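Local coordinates for DNA mismatch repair protein MutL (Aquifex aeolicus, PDB 6LZI) that binds ADP through its N-terminal Bergerat-fold ATPase domain and probably couples ATP binding and hydrolysis to DNA mismatch repair, at residues Thr33-Glu38 against Ile47-Asn52; Phe101-Arg106 against Thr135-Arg140; Glu112-Glu117 against Thr126-Met131. All blocks are in the same frame, centred on the assembly; numbering follows the deposited sequence.

The three contacts join strands of one eight-stranded mixed sheet; in contacts 1 and 2 the nucleotide lies against one face while salt-bridged side chains line the other. Contact 1 and contact 2 lie with their centres about 10 Å apart, their strands 46-51 and 134-140 being neighbours; Arg48 NH1 reaches Glu136 OE1 at 2.8 Å, linking their salt-bridge networks. Both touch ADP. Contact 3 lies about 9 Å from contact 2 between centres, nested in the chain loop that contact 2 closes, and ends the sheet at strand 122-129. Its centre is about 17 Å from that of contact 1, and the two do not touch.

Contact 1: Thr33-Glu38 against Ile47-Asn52; sequences TKVEVE and IRVKDN. With ADP (adenosine-5'-diphosphate), chain H.
Ile47 begins the pairing with a CA-H...O contact from its CA to Glu38 O, while its side chain packs on Pro16, Val19 and Val20 of helix 16-29. The two arms of this hairpin run antiparallel, 166° apart in direction. Arg48 shares two backbone hydrogen bonds with Glu38, and its side chain supplies the positive charge of a salt-bridge network with Glu36 and Glu38. Its CG stands anti to the backbone N (chi1 -178°), and a bend at chi3 (58°) turns NE back toward the opposing strand. NE and NH2 both donate to Glu38 OE1, NE meeting the anti lone pair and NH2 lying 2.8 Å from that oxygen. NH1 and NH2 converge on Glu36 OE2, with NH1 3.0 Å away. Both oxygens sit at the guanidinium edge, and each carboxylate is turned nearly perpendicular to it. On the other face Val49 packs its CG1 against Val35 CG1 at 4.2 Å and also touches Leu23 of helix 16-29. Lys50 exchanges a pair of backbone bonds with Glu36, the bond from Glu36 N to Lys50 O spanning 2.7 Å. Asp51, paired with Val35, projects from the valine face, where OD2 accepts a hydrogen bond from ADP N6 at 2.8 Å and is also hydrogen-bonded to Ser27 OG; Gly53 N holds OD1. This is the adenine-recognising aspartate characteristic of the Bergerat fold. Asn52 finishes the walk: its OD1 receives Thr33 N on a lone pair at 2.8 Å and Lys34 N from above the carbonyl plane, while ND2 donates to Thr33 OG1 at 3.0 Å. These bonds fix which way the amide is turned. The chemistry thus divides by face, with charge pairing across Glu36, Glu38 and Arg48, and valines beside the carboxylate that reads the adenine amino group.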
loop_
_atom_site.group_PDB
_atom_site.type_symbol
_atom_site.label_atom_id
_atom_site.label_comp_id
_atom_site.label_asym_id
_atom_site.label_seq_id
_atom_site.Cartn_x
_atom_site.Cartn_y
_atom_site.Cartn_z
ATOM N N THR A 33 2.562 -3.423 -12.295
ATOM C CA THR A 33 1.259 -4.117 -12.269
ATOM C C THR A 33 1.232 -5.300 -11.287
ATOM O O THR A 33 0.173 -5.916 -11.083
ATOM C CB THR A 33 0.890 -4.618 -13.680
ATOM O OG1 THR A 33 1.897 -5.514 -14.119
ATOM C CG2 THR A 33 0.766 -3.412 -14.690
ATOM N N LYS A 34 2.364 -5.623 -10.661
ATOM C CA LYS A 34 2.430 -6.659 -9.647
ATOM C C LYS A 34 3.347 -6.148 -8.562
ATOM O O LYS A 34 4.479 -5.746 -8.873
ATOM C CB LYS A 34 2.986 -7.952 -10.268
ATOM C CG LYS A 34 2.121 -8.298 -11.461
ATOM C CD LYS A 34 1.803 -9.776 -11.557
ATOM C CE LYS A 34 0.810 -10.012 -12.732
ATOM N NZ LYS A 34 1.584 -10.140 -14.028
ATOM N N VAL A 35 2.799 -6.029 -7.347
ATOM C CA VAL A 35 3.536 -5.586 -6.179
ATOM C C VAL A 35 3.517 -6.692 -5.134
ATOM O O VAL A 35 2.445 -7.146 -4.715
ATOM C CB VAL A 35 2.896 -4.314 -5.622
ATOM C CG1 VAL A 35 3.622 -3.917 -4.304
ATOM C CG2 VAL A 35 2.944 -3.154 -6.671
ATOM N N GLU A 36 4.691 -7.088 -4.679
ATOM C CA GLU A 36 4.774 -8.199 -3.743
ATOM C C GLU A 36 5.419 -7.648 -2.494
ATOM O O GLU A 36 6.496 -7.039 -2.588
ATOM C CB GLU A 36 5.661 -9.283 -4.328
ATOM C CG GLU A 36 5.794 -10.511 -3.444
ATOM C CD GLU A 36 6.695 -11.530 -4.136
ATOM O OE1 GLU A 36 6.243 -12.064 -5.179
ATOM O OE2 GLU A 36 7.858 -11.709 -3.703
ATOM N N VAL A 37 4.765 -7.858 -1.338
ATOM C CA VAL A 37 5.305 -7.424 -0.066
ATOM C C VAL A 37 5.542 -8.608 0.849
ATOM O O VAL A 37 4.679 -9.490 0.992
ATOM C CB VAL A 37 4.317 -6.476 0.625
ATOM C CG1 VAL A 37 4.909 -5.923 1.943
ATOM C CG2 VAL A 37 3.900 -5.297 -0.334
ATOM N N GLU A 38 6.671 -8.584 1.559
ATOM C CA GLU A 38 6.953 -9.616 2.557
ATOM C C GLU A 38 7.405 -8.914 3.816
ATOM O O GLU A 38 8.214 -7.997 3.762
ATOM C CB GLU A 38 8.022 -10.604 2.058
ATOM C CG GLU A 38 8.463 -11.473 3.189
ATOM C CD GLU A 38 9.345 -12.601 2.736
ATOM O OE1 GLU A 38 9.944 -12.450 1.628
ATOM O OE2 GLU A 38 9.420 -13.621 3.491
ATOM N N ILE A 47 11.424 -6.007 5.839
ATOM C CA ILE A 47 10.411 -5.540 4.923
ATOM C C ILE A 47 11.010 -5.642 3.539
ATOM O O ILE A 47 12.088 -5.054 3.287
ATOM C CB ILE A 47 10.090 -4.044 5.232
ATOM C CG1 ILE A 47 9.462 -3.908 6.637
ATOM C CG2 ILE A 47 9.098 -3.463 4.260
ATOM C CD1 ILE A 47 9.830 -2.589 7.285
ATOM N N ARG A 48 10.318 -6.355 2.632
ATOM C CA ARG A 48 10.744 -6.525 1.246
ATOM C C ARG A 48 9.576 -6.159 0.336
ATOM O O ARG A 48 8.435 -6.582 0.595
ATOM C CB ARG A 48 11.176 -7.975 0.966
ATOM C CG ARG A 48 11.634 -8.081 -0.435
ATOM C CD ARG A 48 12.204 -9.468 -0.756
ATOM N NE ARG A 48 11.203 -10.497 -0.495
ATOM C CZ ARG A 48 10.285 -10.879 -1.366
ATOM N NH1 ARG A 48 10.209 -10.311 -2.585
ATOM N NH2 ARG A 48 9.429 -11.825 -1.008
ATOM N N VAL A 49 9.849 -5.314 -0.668
ATOM C CA VAL A 49 8.841 -4.948 -1.664
ATOM C C VAL A 49 9.446 -5.131 -3.030
ATOM O O VAL A 49 10.456 -4.507 -3.361
ATOM C CB VAL A 49 8.349 -3.502 -1.460
ATOM C CG1 VAL A 49 7.290 -3.071 -2.522
ATOM C CG2 VAL A 49 7.713 -3.344 -0.111
ATOM N N LYS A 50 8.780 -5.927 -3.829
ATOM C CA LYS A 50 9.206 -6.321 -5.137
ATOM C C LYS A 50 8.126 -5.818 -6.075
ATOM O O LYS A 50 6.932 -6.015 -5.809
ATOM C CB LYS A 50 9.294 -7.802 -5.240
ATOM C CG LYS A 50 9.858 -8.276 -6.635
ATOM C CD LYS A 50 9.853 -9.789 -6.493
ATOM C CE LYS A 50 10.449 -10.477 -7.726
ATOM N NZ LYS A 50 9.421 -10.322 -8.769
ATOM N N ASP A 51 8.561 -5.273 -7.196
ATOM C CA ASP A 51 7.637 -4.837 -8.243
ATOM C C ASP A 51 8.210 -5.127 -9.626
ATOM O O ASP A 51 9.428 -5.377 -9.802
ATOM C CB ASP A 51 7.305 -3.314 -8.081
ATOM C CG ASP A 51 8.439 -2.388 -8.468
ATOM O OD1 ASP A 51 9.008 -2.502 -9.613
ATOM O OD2 ASP A 51 8.826 -1.540 -7.586
ATOM N N ASN A 52 7.299 -5.115 -10.621
ATOM C CA ASN A 52 7.640 -5.331 -12.014
ATOM C C ASN A 52 7.466 -4.038 -12.817
ATOM O O ASN A 52 7.079 -4.084 -13.984
ATOM C CB ASN A 52 6.770 -6.459 -12.608
ATOM C CG ASN A 52 5.288 -6.057 -12.689
ATOM O OD1 ASN A 52 4.874 -5.035 -12.105
ATOM N ND2 ASN A 52 4.482 -6.812 -13.461
HETATM P PB ADP H . 10.199 10.263 -4.461
HETATM O O1B ADP H . 9.470 8.997 -4.757
HETATM O O2B ADP H . 10.787 10.913 -5.741
HETATM O O3B ADP H . 9.339 11.252 -3.706
HETATM P PA ADP H . 11.906 8.380 -3.136
HETATM O O1A ADP H . 13.063 8.535 -2.192
HETATM O O2A ADP H . 10.768 7.570 -2.616
HETATM O O3A ADP H . 11.450 9.924 -3.527
HETATM O "O5'" ADP H . 12.374 7.585 -4.463
HETATM C "C5'" ADP H . 13.362 8.342 -5.164
HETATM C "C4'" ADP H . 13.339 8.002 -6.652
HETATM O "O4'" ADP H . 13.770 6.675 -6.824
HETATM C "C3'" ADP H . 11.997 8.085 -7.349
HETATM O "O3'" ADP H . 11.809 9.424 -7.883
HETATM C "C2'" ADP H . 12.165 7.108 -8.497
HETATM O "O2'" ADP H . 12.889 7.875 -9.513
HETATM C "C1'" ADP H . 13.127 6.088 -7.938
HETATM N N9 ADP H . 12.454 4.898 -7.432
HETATM C C8 ADP H . 12.256 4.537 -6.134
HETATM N N7 ADP H . 11.613 3.343 -6.053
HETATM C C5 ADP H . 11.389 2.979 -7.342
HETATM C C6 ADP H . 10.740 1.810 -7.943
HETATM N N6 ADP H . 10.189 0.853 -7.147
HETATM N N1 ADP H . 10.693 1.753 -9.303
HETATM C C2 ADP H . 11.242 2.788 -10.066
HETATM N N3 ADP H . 11.866 3.860 -9.584
HETATM C C4 ADP H . 11.961 3.963 -8.230
#

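Contact 2: Phe101-Arg106 against Thr135-Arg140; sequences FKLRSR and TEVEVR. With ADP (adenosine-5'-diphosphate), chain H.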
loop_
_atom_site.group_PDB
_atom_site.type_symbol
_atom_site.label_atom_id
_atom_site.label_comp_id
_atom_site.label_asym_id
_atom_site.label_seq_id
_atom_site.Cartn_x
_atom_site.Cartn_y
_atom_site.Cartn_z
ATOM N N PHE A 101 19.924 -1.756 4.482
ATOM C CA PHE A 101 19.071 -1.442 3.346
ATOM C C PHE A 101 19.693 -2.016 2.091
ATOM O O PHE A 101 20.855 -1.726 1.786
ATOM C CB PHE A 101 18.941 0.099 3.248
ATOM C CG PHE A 101 18.164 0.584 2.055
ATOM C CD1 PHE A 101 18.826 0.872 0.867
ATOM C CD2 PHE A 101 16.798 0.924 2.169
ATOM C CE1 PHE A 101 18.091 1.346 -0.235
ATOM C CE2 PHE A 101 16.087 1.385 1.062
ATOM C CZ PHE A 101 16.718 1.613 -0.103
ATOM N N LYS A 102 18.934 -2.803 1.324
ATOM C CA LYS A 102 19.398 -3.107 -0.018
ATOM C C LYS A 102 18.369 -2.649 -1.044
ATOM O O LYS A 102 17.180 -2.809 -0.847
ATOM C CB LYS A 102 19.651 -4.619 -0.214
ATOM C CG LYS A 102 20.893 -5.148 0.456
ATOM C CD LYS A 102 21.180 -6.570 0.048
ATOM C CE LYS A 102 22.271 -7.174 0.954
ATOM N NZ LYS A 102 22.088 -8.659 0.978
ATOM N N LEU A 103 18.816 -2.128 -2.155
ATOM C CA LEU A 103 17.877 -1.907 -3.259
ATOM C C LEU A 103 18.485 -2.507 -4.509
ATOM O O LEU A 103 19.615 -2.197 -4.838
ATOM C CB LEU A 103 17.632 -0.433 -3.497
ATOM C CG LEU A 103 16.766 0.038 -4.715
ATOM C CD1 LEU A 103 15.945 1.353 -4.400
ATOM C CD2 LEU A 103 17.560 0.306 -5.929
ATOM N N ARG A 104 17.767 -3.387 -5.183
ATOM C CA ARG A 104 18.227 -3.874 -6.469
ATOM C C ARG A 104 17.197 -3.486 -7.529
ATOM O O ARG A 104 15.998 -3.487 -7.261
ATOM C CB ARG A 104 18.477 -5.412 -6.448
ATOM C CG ARG A 104 17.229 -6.304 -6.219
ATOM C CD ARG A 104 17.712 -7.787 -6.194
ATOM N NE ARG A 104 18.549 -7.974 -4.994
ATOM C CZ ARG A 104 18.035 -8.222 -3.786
ATOM N NH1 ARG A 104 16.711 -8.280 -3.621
ATOM N NH2 ARG A 104 18.831 -8.383 -2.707
ATOM N N SER A 105 17.669 -3.129 -8.716
ATOM C CA SER A 105 16.757 -2.687 -9.796
ATOM C C SER A 105 17.358 -2.957 -11.173
ATOM O O SER A 105 18.559 -2.771 -11.416
ATOM C CB SER A 105 16.418 -1.184 -9.687
ATOM O OG SER A 105 15.394 -0.830 -10.584
ATOM N N ARG A 106 16.499 -3.415 -12.075
ATOM C CA ARG A 106 16.843 -3.650 -13.447
ATOM C C ARG A 106 15.925 -2.753 -14.284
ATOM O O ARG A 106 14.692 -2.861 -14.200
ATOM C CB ARG A 106 16.634 -5.097 -13.814
ATOM C CG ARG A 106 17.039 -5.350 -15.291
ATOM C CD ARG A 106 16.840 -6.852 -15.634
ATOM N NE ARG A 106 16.731 -7.060 -17.071
ATOM C CZ ARG A 106 16.412 -8.241 -17.602
ATOM N NH1 ARG A 106 16.246 -9.289 -16.789
ATOM N NH2 ARG A 106 16.223 -8.372 -18.916
ATOM N N THR A 135 12.075 -3.669 -9.580
ATOM C CA THR A 135 12.808 -3.173 -8.404
ATOM C C THR A 135 12.442 -3.979 -7.181
ATOM O O THR A 135 11.287 -4.365 -7.014
ATOM C CB THR A 135 12.454 -1.675 -8.158
ATOM O OG1 THR A 135 12.805 -0.918 -9.321
ATOM C CG2 THR A 135 13.185 -1.100 -6.974
ATOM N N GLU A 136 13.436 -4.288 -6.352
ATOM C CA GLU A 136 13.220 -4.999 -5.106
ATOM C C GLU A 136 13.982 -4.242 -4.021
ATOM O O GLU A 136 15.168 -3.969 -4.188
ATOM C CB GLU A 136 13.722 -6.453 -5.240
ATOM C CG GLU A 136 13.424 -7.213 -3.964
ATOM C CD GLU A 136 13.446 -8.702 -4.274
ATOM O OE1 GLU A 136 12.437 -9.351 -3.984
ATOM O OE2 GLU A 136 14.399 -9.074 -4.978
ATOM N N VAL A 137 13.308 -3.890 -2.918
ATOM C CA VAL A 137 13.935 -3.176 -1.813
ATOM C C VAL A 137 13.784 -4.055 -0.576
ATOM O O VAL A 137 12.693 -4.609 -0.317
ATOM C CB VAL A 137 13.248 -1.797 -1.629
ATOM C CG1 VAL A 137 13.960 -0.999 -0.505
ATOM C CG2 VAL A 137 13.347 -1.062 -2.937
ATOM N N GLU A 138 14.889 -4.239 0.163
ATOM C CA GLU A 138 14.889 -5.021 1.403
ATOM C C GLU A 138 15.349 -4.087 2.496
ATOM O O GLU A 138 16.436 -3.527 2.402
ATOM C CB GLU A 138 15.844 -6.219 1.308
ATOM C CG GLU A 138 15.331 -7.093 0.205
ATOM C CD GLU A 138 16.093 -8.373 0.056
ATOM O OE1 GLU A 138 16.939 -8.636 0.924
ATOM O OE2 GLU A 138 15.830 -9.085 -0.935
ATOM N N VAL A 139 14.511 -3.926 3.517
ATOM C CA VAL A 139 14.810 -3.092 4.683
ATOM C C VAL A 139 14.882 -3.997 5.919
ATOM O O VAL A 139 13.887 -4.648 6.282
ATOM C CB VAL A 139 13.712 -2.024 4.830
ATOM C CG1 VAL A 139 13.962 -1.169 6.026
ATOM C CG2 VAL A 139 13.726 -1.230 3.493
ATOM N N ARG A 140 16.089 -4.154 6.464
ATOM C CA ARG A 140 16.300 -5.064 7.580
ATOM C C ARG A 140 16.636 -4.301 8.840
ATOM O O ARG A 140 17.324 -3.288 8.766
ATOM C CB ARG A 140 17.442 -6.051 7.293
ATOM C CG ARG A 140 17.017 -7.149 6.284
ATOM C CD ARG A 140 18.120 -8.213 6.122
ATOM N NE ARG A 140 17.519 -9.324 5.381
ATOM C CZ ARG A 140 16.765 -10.287 5.934
ATOM N NH1 ARG A 140 16.516 -10.312 7.249
ATOM N NH2 ARG A 140 16.236 -11.222 5.168
HETATM P PB ADP H . 10.199 10.263 -4.461
HETATM O O1B ADP H . 9.470 8.997 -4.757
HETATM O O2B ADP H . 10.787 10.913 -5.741
HETATM O O3B ADP H . 9.339 11.252 -3.706
HETATM P PA ADP H . 11.906 8.380 -3.136
HETATM O O1A ADP H . 13.063 8.535 -2.192
HETATM O O2A ADP H . 10.768 7.570 -2.616
HETATM O O3A ADP H . 11.450 9.924 -3.527
HETATM O "O5'" ADP H . 12.374 7.585 -4.463
HETATM C "C5'" ADP H . 13.362 8.342 -5.164
HETATM C "C4'" ADP H . 13.339 8.002 -6.652
HETATM O "O4'" ADP H . 13.770 6.675 -6.824
HETATM C "C3'" ADP H . 11.997 8.085 -7.349
HETATM O "O3'" ADP H . 11.809 9.424 -7.883
HETATM C "C2'" ADP H . 12.165 7.108 -8.497
HETATM O "O2'" ADP H . 12.889 7.875 -9.513
HETATM C "C1'" ADP H . 13.127 6.088 -7.938
HETATM N N9 ADP H . 12.454 4.898 -7.432
HETATM C C8 ADP H . 12.256 4.537 -6.134
HETATM N N7 ADP H . 11.613 3.343 -6.053
HETATM C C5 ADP H . 11.389 2.979 -7.342
HETATM C C6 ADP H . 10.740 1.810 -7.943
HETATM N N6 ADP H . 10.189 0.853 -7.147
HETATM N N1 ADP H . 10.693 1.753 -9.303
HETATM C C2 ADP H . 11.242 2.788 -10.066
HETATM N N3 ADP H . 11.866 3.860 -9.584
HETATM C C4 ADP H . 11.961 3.963 -8.230
HETATM O O HOH W 1 19.376 -9.512 -0.132
#
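Phe101, Leu103 and Ser105 face Val139, Val137 and Thr135 across two neighbouring inner antiparallel strands of the Bergerat-fold sheet. The backbone forms a regular ladder: Lys102 bonds twice with Glu138, and Arg104 twice with Glu136. Apolar contact gathers around Val137, whose CG1 meets Phe101 CE2 at 3.6 Å and whose CG2 meets Leu103 CD1 at 3.8 Å. Phe101 and Leu103 also reach helix 91-96, on the nucleotide side of the sheet.

Charge occupies the opposite face. Arg104 NH1 donates to Glu136 OE2 at 2.8 Å and to Glu138 OE2 at 2.9 Å, each oxygen being approached from above its carboxylate plane. The bond to Glu138 is the straighter, at 169°. A chi3 bend (67°) brings NE round to Glu115 OE1, a salt bridge to the next strand that probably helps fix the guanidinium. A water joins Lys102 NZ to Glu138 OE1, with a weak bond from Arg104 NH2.

Hydroxyls end the pairing beside the ligand. Ser105 OG, also hydrogen-bonded to Gly134 O, lies 2.9 Å from Thr135 OG1 in a hydrogen bond, and Thr135 OG1 in turn comes within 3.4 Å of ADP N1.

Contact 3: Glu112-Glu117 against Thr126-Met131; sequences EGKEIE and TRRVGM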
loop_
_atom_site.group_PDB
_atom_site.type_symbol
_atom_site.label_atom_id
_atom_site.label_comp_id
_atom_site.label_asym_id
_atom_site.label_seq_id
_atom_site.Cartn_x
_atom_site.Cartn_y
_atom_site.Cartn_z
ATOM N N GLU A 112 20.782 -6.432 -17.276
ATOM C CA GLU A 112 21.234 -6.728 -15.918
ATOM C C GLU A 112 20.688 -5.700 -14.956
ATOM O O GLU A 112 20.465 -4.535 -15.321
ATOM C CB GLU A 112 22.767 -6.661 -15.747
ATOM C CG GLU A 112 23.593 -7.388 -16.691
ATOM C CD GLU A 112 24.994 -7.580 -16.106
ATOM O OE1 GLU A 112 25.611 -8.614 -16.412
ATOM O OE2 GLU A 112 25.471 -6.718 -15.324
ATOM N N GLY A 113 20.544 -6.121 -13.705
ATOM C CA GLY A 113 20.217 -5.206 -12.647
ATOM C C GLY A 113 21.463 -4.760 -11.902
ATOM O O GLY A 113 22.570 -5.262 -12.105
ATOM N N LYS A 114 21.246 -3.795 -11.003
ATOM C CA LYS A 114 22.274 -3.290 -10.122
ATOM C C LYS A 114 21.724 -3.212 -8.701
ATOM O O LYS A 114 20.559 -2.836 -8.470
ATOM C CB LYS A 114 22.780 -1.905 -10.642
ATOM C CG LYS A 114 23.653 -1.140 -9.645
ATOM C CD LYS A 114 24.344 0.054 -10.237
ATOM C CE LYS A 114 24.885 -0.224 -11.626
ATOM N NZ LYS A 114 25.963 -1.270 -11.805
ATOM N N GLU A 115 22.582 -3.457 -7.737
ATOM C CA GLU A 115 22.154 -3.516 -6.342
ATOM C C GLU A 115 23.027 -2.587 -5.505
ATOM O O GLU A 115 24.237 -2.571 -5.668
ATOM C CB GLU A 115 22.264 -4.952 -5.839
ATOM C CG GLU A 115 22.032 -4.992 -4.339
ATOM C CD GLU A 115 22.074 -6.358 -3.795
ATOM O OE1 GLU A 115 21.285 -7.176 -4.244
ATOM O OE2 GLU A 115 22.920 -6.619 -2.926
ATOM N N ILE A 116 22.413 -1.780 -4.653
ATOM C CA ILE A 116 23.171 -0.909 -3.756
ATOM C C ILE A 116 22.844 -1.319 -2.335
ATOM O O ILE A 116 21.715 -1.720 -2.019
ATOM C CB ILE A 116 22.840 0.579 -3.996
ATOM C CG1 ILE A 116 23.689 1.474 -3.099
ATOM C CG2 ILE A 116 21.363 0.885 -3.756
ATOM C CD1 ILE A 116 23.996 2.841 -3.696
ATOM N N GLU A 117 23.845 -1.305 -1.484
ATOM C CA GLU A 117 23.668 -1.731 -0.114
ATOM C C GLU A 117 24.099 -0.597 0.818
ATOM O O GLU A 117 25.099 0.087 0.574
ATOM C CB GLU A 117 24.451 -3.025 0.198
ATOM C CG GLU A 117 24.258 -3.455 1.641
ATOM C CD GLU A 117 24.907 -4.806 1.964
ATOM O OE1 GLU A 117 25.784 -5.218 1.200
ATOM O OE2 GLU A 117 24.537 -5.445 2.970
ATOM N N THR A 126 28.068 -1.538 -4.244
ATOM C CA THR A 126 27.104 -1.850 -5.278
ATOM C C THR A 126 27.589 -3.071 -6.018
ATOM O O THR A 126 28.778 -3.420 -5.996
ATOM C CB THR A 126 26.912 -0.745 -6.316
ATOM O OG1 THR A 126 28.042 -0.739 -7.203
ATOM C CG2 THR A 126 26.804 0.602 -5.633
ATOM N N ARG A 127 26.657 -3.664 -6.738
ATOM C CA ARG A 127 26.937 -4.933 -7.388
ATOM C C ARG A 127 26.054 -5.053 -8.618
ATOM O O ARG A 127 24.906 -4.614 -8.608
ATOM C CB ARG A 127 26.652 -6.101 -6.447
ATOM C CG ARG A 127 27.717 -6.351 -5.347
ATOM C CD ARG A 127 27.115 -7.164 -4.217
ATOM N NE ARG A 127 26.821 -6.319 -3.065
ATOM C CZ ARG A 127 25.811 -6.533 -2.235
ATOM N NH1 ARG A 127 25.002 -7.566 -2.434
ATOM N NH2 ARG A 127 25.604 -5.718 -1.215
ATOM N N ARG A 128 26.582 -5.743 -9.642
ATOM C CA ARG A 128 25.735 -6.180 -10.757
ATOM C C ARG A 128 24.970 -7.439 -10.372
ATOM O O ARG A 128 25.521 -8.328 -9.729
ATOM C CB ARG A 128 26.603 -6.453 -11.986
ATOM C CG ARG A 128 27.410 -5.241 -12.428
ATOM C CD ARG A 128 28.572 -5.619 -13.397
ATOM N NE ARG A 128 28.119 -6.433 -14.536
ATOM C CZ ARG A 128 28.906 -7.248 -15.237
ATOM N NH1 ARG A 128 30.209 -7.400 -14.897
ATOM N NH2 ARG A 128 28.398 -7.951 -16.267
ATOM N N VAL A 129 23.697 -7.513 -10.723
ATOM C CA VAL A 129 22.876 -8.649 -10.274
ATOM C C VAL A 129 21.975 -9.100 -11.401
ATOM O O VAL A 129 21.484 -8.276 -12.184
ATOM C CB VAL A 129 22.050 -8.343 -8.999
ATOM C CG1 VAL A 129 22.978 -8.011 -7.819
ATOM C CG2 VAL A 129 21.071 -7.184 -9.239
ATOM N N GLY A 130 21.777 -10.427 -11.504
ATOM C CA GLY A 130 20.767 -10.926 -12.436
ATOM C C GLY A 130 19.381 -10.921 -11.801
ATOM O O GLY A 130 19.200 -11.483 -10.716
ATOM N N MET A 131 18.396 -10.287 -12.439
ATOM C CA MET A 131 17.060 -10.175 -11.860
ATOM C C MET A 131 16.082 -9.913 -12.981
ATOM O O MET A 131 16.498 -9.531 -14.069
ATOM C CB MET A 131 16.983 -9.038 -10.835
ATOM C CG MET A 131 17.518 -7.749 -11.361
ATOM S SD MET A 131 17.499 -6.492 -10.081
ATOM C CE MET A 131 15.812 -6.212 -9.660
#
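A beta hairpin closes one edge of the ATPase sheet here, with Glu112 to Glu117 lying against Thr126 to Met131 of the outermost strand and its exit. Paired backbone bonds join Gly113 with Val129 and Glu115 with Arg127. The bond from Gly113 N to Val129 O measures 2.8 Å. Having no side chain, Gly113 lets Met131 come close, its CG 3.9 Å from Gly113 CA. Val129 crosses Glu115 at about a right angle, CG1 resting 3.7 Å from Glu115 CB.

Glu112 and Arg128 form a two-pronged salt bridge near the open end of the hairpin. Arg128 NE donates to the syn lone pair of Glu112 OE2 at 2.8 Å, almost straight at 165°, and NH2 reaches Glu112 OE1 at 2.9 Å. A bend at chi3 (52°) sets NE there. The grip is side-on, one oxygen to each nitrogen, and the two planes are nearly coplanar, 20° apart. An alanine in place of Glu112 would probably leave Arg128 NE and NH2 without these acceptors and its guanidinium freer to turn.

Arg127 meets two more acids: Glu117 OE1 forms a salt bridge with NH2 at the guanidinium edge; Glu115 OE2 is placed over one face, but too close to NH1 in the model, so that detail is doubtful. Ile116 points to the other face, where CD1 packs on Thr126 CG2 at 4.1 Å and the side chain touches Val61 of helix 58-61.

Arginines on the edge strand thus meet glutamates on, or just before, its inner neighbour, and this complementary charge is likely to help hold the outermost strand to the sheet.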